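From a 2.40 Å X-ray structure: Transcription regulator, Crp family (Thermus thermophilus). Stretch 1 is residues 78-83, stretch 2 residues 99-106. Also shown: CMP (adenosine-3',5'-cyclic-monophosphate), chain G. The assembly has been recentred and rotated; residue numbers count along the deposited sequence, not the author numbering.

Stretch 1 78-83: SLLDEG
Stretch 2, residues 99-106: ALFREDYL

Residues 78-81 form the last turn of a helix (phi/psi near -64/-34 at Ser 78, -109/-4 at Asp 81), closed by Glu 82 N to Ser 78 O at 2.9 Å; Glu 82 then leaves helical geometry with positive phi (64/15). In the second stretch, strand 99-101 runs into a helix from Arg 102, with Phe 101 at the N-cap position and Tyr 105 N bonded to Phe 101 O at 2.9 Å. The backbones come nearest at Leu 79 and Arg 102, CA to CA 5.7 Å.

Arg 102, extended (t, t, t; chi4 86°), reaches the end of the helix, where Gly 83 N turns to Asp 81 OD1 (2.7 Å) and not to Leu 79 O: Arg 102 NH1 donates to Leu 79 O (2.7 Å) and Leu 80 O (3.0 Å), both near the guanidinium plane. Glu 82 (m, t) sets OE1 over one guanidinium face, 3.4 Å from Arg 102 NH2, a salt bridge of charge alone.

Leu 79 (chi1 t, chi2 113°) lays CD2 over the Tyr 105 ring, 3.8 Å from its centroid, a CH-pi contact, while Leu 79 CD1 lies 3.2 Å from Leu 100 O. The CA-to-CB bond of Tyr 105 (chi1 154°, t; chi2 88°) points toward the first stretch; Leu 80 (m, t) brings CD2 to 4.0 Å from Tyr 105 CZ.

Ser 78 N donates to cyclic AMP O1P at 3.0 Å.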

# COMPACT_ATOMS: atom_id res chain seq x y z
N SER B 78 9.70 -6.49 -14.56
CA SER B 78 10.84 -7.27 -15.01
C SER B 78 11.42 -6.67 -16.29
O SER B 78 12.63 -6.67 -16.50
CB SER B 78 10.45 -8.73 -15.23
OG SER B 78 10.02 -9.32 -14.01
N LEU B 79 10.54 -6.12 -17.12
CA LEU B 79 10.98 -5.38 -18.30
C LEU B 79 11.91 -4.22 -17.95
O LEU B 79 12.91 -3.97 -18.62
CB LEU B 79 9.78 -4.85 -19.10
CG LEU B 79 10.25 -4.03 -20.30
CD1 LEU B 79 9.90 -4.71 -21.62
CD2 LEU B 79 9.75 -2.59 -20.26
N LEU B 80 11.57 -3.52 -16.87
CA LEU B 80 12.29 -2.31 -16.49
C LEU B 80 13.56 -2.59 -15.71
O LEU B 80 14.61 -2.02 -16.04
CB LEU B 80 11.36 -1.40 -15.69
CG LEU B 80 10.28 -0.70 -16.51
CD1 LEU B 80 9.19 -0.16 -15.59
CD2 LEU B 80 10.91 0.43 -17.36
N ASP B 81 13.49 -3.45 -14.70
CA ASP B 81 14.62 -3.65 -13.78
C ASP B 81 15.35 -4.99 -13.93
O ASP B 81 16.36 -5.23 -13.25
CB ASP B 81 14.18 -3.44 -12.32
CG ASP B 81 13.08 -4.41 -11.88
OD1 ASP B 81 12.93 -5.49 -12.52
OD2 ASP B 81 12.36 -4.08 -10.88
N GLU B 82 14.83 -5.85 -14.80
CA GLU B 82 15.39 -7.19 -15.04
C GLU B 82 15.32 -8.08 -13.80
O GLU B 82 15.99 -9.11 -13.73
CB GLU B 82 16.83 -7.12 -15.61
CG GLU B 82 17.04 -6.09 -16.75
CD GLU B 82 18.45 -6.13 -17.38
OE1 GLU B 82 19.11 -5.06 -17.45
OE2 GLU B 82 18.90 -7.20 -17.83
N GLY B 83 14.51 -7.69 -12.81
CA GLY B 83 14.26 -8.52 -11.65
C GLY B 83 13.30 -9.65 -12.01
O GLY B 83 12.69 -9.64 -13.08
N ALA B 99 3.03 -8.36 -26.94
CA ALA B 99 4.23 -8.36 -26.11
C ALA B 99 5.28 -7.38 -26.59
O ALA B 99 5.55 -7.26 -27.80
CB ALA B 99 4.81 -9.75 -26.04
N LEU B 100 5.89 -6.67 -25.65
CA LEU B 100 6.97 -5.77 -26.00
C LEU B 100 8.25 -6.17 -25.26
O LEU B 100 8.32 -6.10 -24.04
CB LEU B 100 6.58 -4.34 -25.70
CG LEU B 100 7.67 -3.29 -25.83
CD1 LEU B 100 8.16 -3.21 -27.28
CD2 LEU B 100 7.14 -1.96 -25.33
N PHE B 101 9.24 -6.62 -26.01
CA PHE B 101 10.47 -7.09 -25.40
C PHE B 101 11.37 -5.93 -25.01
O PHE B 101 11.13 -4.80 -25.42
CB PHE B 101 11.15 -8.14 -26.27
CG PHE B 101 10.42 -9.44 -26.26
CD1 PHE B 101 9.27 -9.62 -27.03
CD2 PHE B 101 10.82 -10.48 -25.43
CE1 PHE B 101 8.56 -10.82 -27.00
CE2 PHE B 101 10.10 -11.68 -25.40
CZ PHE B 101 8.98 -11.85 -26.18
N ARG B 102 12.37 -6.20 -24.18
CA ARG B 102 13.16 -5.14 -23.59
C ARG B 102 13.95 -4.35 -24.65
O ARG B 102 13.99 -3.11 -24.61
CB ARG B 102 14.09 -5.70 -22.52
CG ARG B 102 14.72 -4.62 -21.67
CD ARG B 102 15.53 -5.19 -20.52
NE ARG B 102 16.63 -4.30 -20.19
CZ ARG B 102 16.55 -3.26 -19.35
NH1 ARG B 102 15.41 -2.98 -18.72
NH2 ARG B 102 17.62 -2.51 -19.14
N GLU B 103 14.57 -5.06 -25.59
CA GLU B 103 15.34 -4.40 -26.64
C GLU B 103 14.45 -3.56 -27.56
O GLU B 103 14.87 -2.52 -28.06
CB GLU B 103 16.16 -5.41 -27.46
CG GLU B 103 17.23 -6.14 -26.66
CD GLU B 103 18.06 -5.21 -25.78
OE1 GLU B 103 18.95 -4.51 -26.32
OE2 GLU B 103 17.80 -5.16 -24.55
N ASP B 104 13.22 -4.02 -27.78
CA ASP B 104 12.31 -3.28 -28.65
C ASP B 104 11.70 -2.09 -27.93
O ASP B 104 11.42 -1.06 -28.54
CB ASP B 104 11.22 -4.19 -29.20
CG ASP B 104 11.76 -5.22 -30.16
OD1 ASP B 104 12.52 -4.84 -31.08
OD2 ASP B 104 11.44 -6.42 -29.98
N TYR B 105 11.52 -2.24 -26.62
CA TYR B 105 11.07 -1.15 -25.78
C TYR B 105 12.11 -0.01 -25.77
O TYR B 105 11.76 1.16 -25.90
CB TYR B 105 10.79 -1.67 -24.36
CG TYR B 105 10.93 -0.64 -23.28
CD1 TYR B 105 9.85 0.17 -22.92
CD2 TYR B 105 12.13 -0.46 -22.62
CE1 TYR B 105 9.98 1.13 -21.93
CE2 TYR B 105 12.27 0.50 -21.62
CZ TYR B 105 11.19 1.29 -21.28
OH TYR B 105 11.32 2.24 -20.29
N LEU B 106 13.39 -0.38 -25.63
CA LEU B 106 14.49 0.58 -25.59
C LEU B 106 14.61 1.43 -26.86
O LEU B 106 14.95 2.62 -26.81
CB LEU B 106 15.82 -0.15 -25.34
CG LEU B 106 16.00 -0.64 -23.90
CD1 LEU B 106 17.37 -1.27 -23.72
CD2 LEU B 106 15.81 0.50 -22.94
P CMP G . 6.26 -8.04 -13.44
O1P CMP G . 7.14 -8.07 -14.66
O2P CMP G . 6.90 -7.82 -12.09
O5' CMP G . 5.33 -9.37 -13.39
C5' CMP G . 4.10 -9.37 -12.68
C4' CMP G . 3.37 -8.10 -12.95
O4' CMP G . 2.24 -7.90 -12.08
C3' CMP G . 4.19 -6.87 -12.70
O3' CMP G . 5.27 -6.75 -13.61
C2' CMP G . 3.12 -5.79 -12.78
O2' CMP G . 2.71 -5.58 -14.12
C1' CMP G . 1.97 -6.51 -12.04
N9 CMP G . 1.89 -6.08 -10.64
C8 CMP G . 2.82 -6.23 -9.69
N7 CMP G . 2.38 -5.67 -8.52
C5 CMP G . 1.15 -5.16 -8.75
C6 CMP G . 0.12 -4.45 -7.95
N6 CMP G . 0.34 -4.16 -6.63
N1 CMP G . -1.03 -4.09 -8.58
C2 CMP G . -1.25 -4.36 -9.88
N3 CMP G . -0.36 -5.02 -10.66
C4 CMP G . 0.83 -5.43 -10.15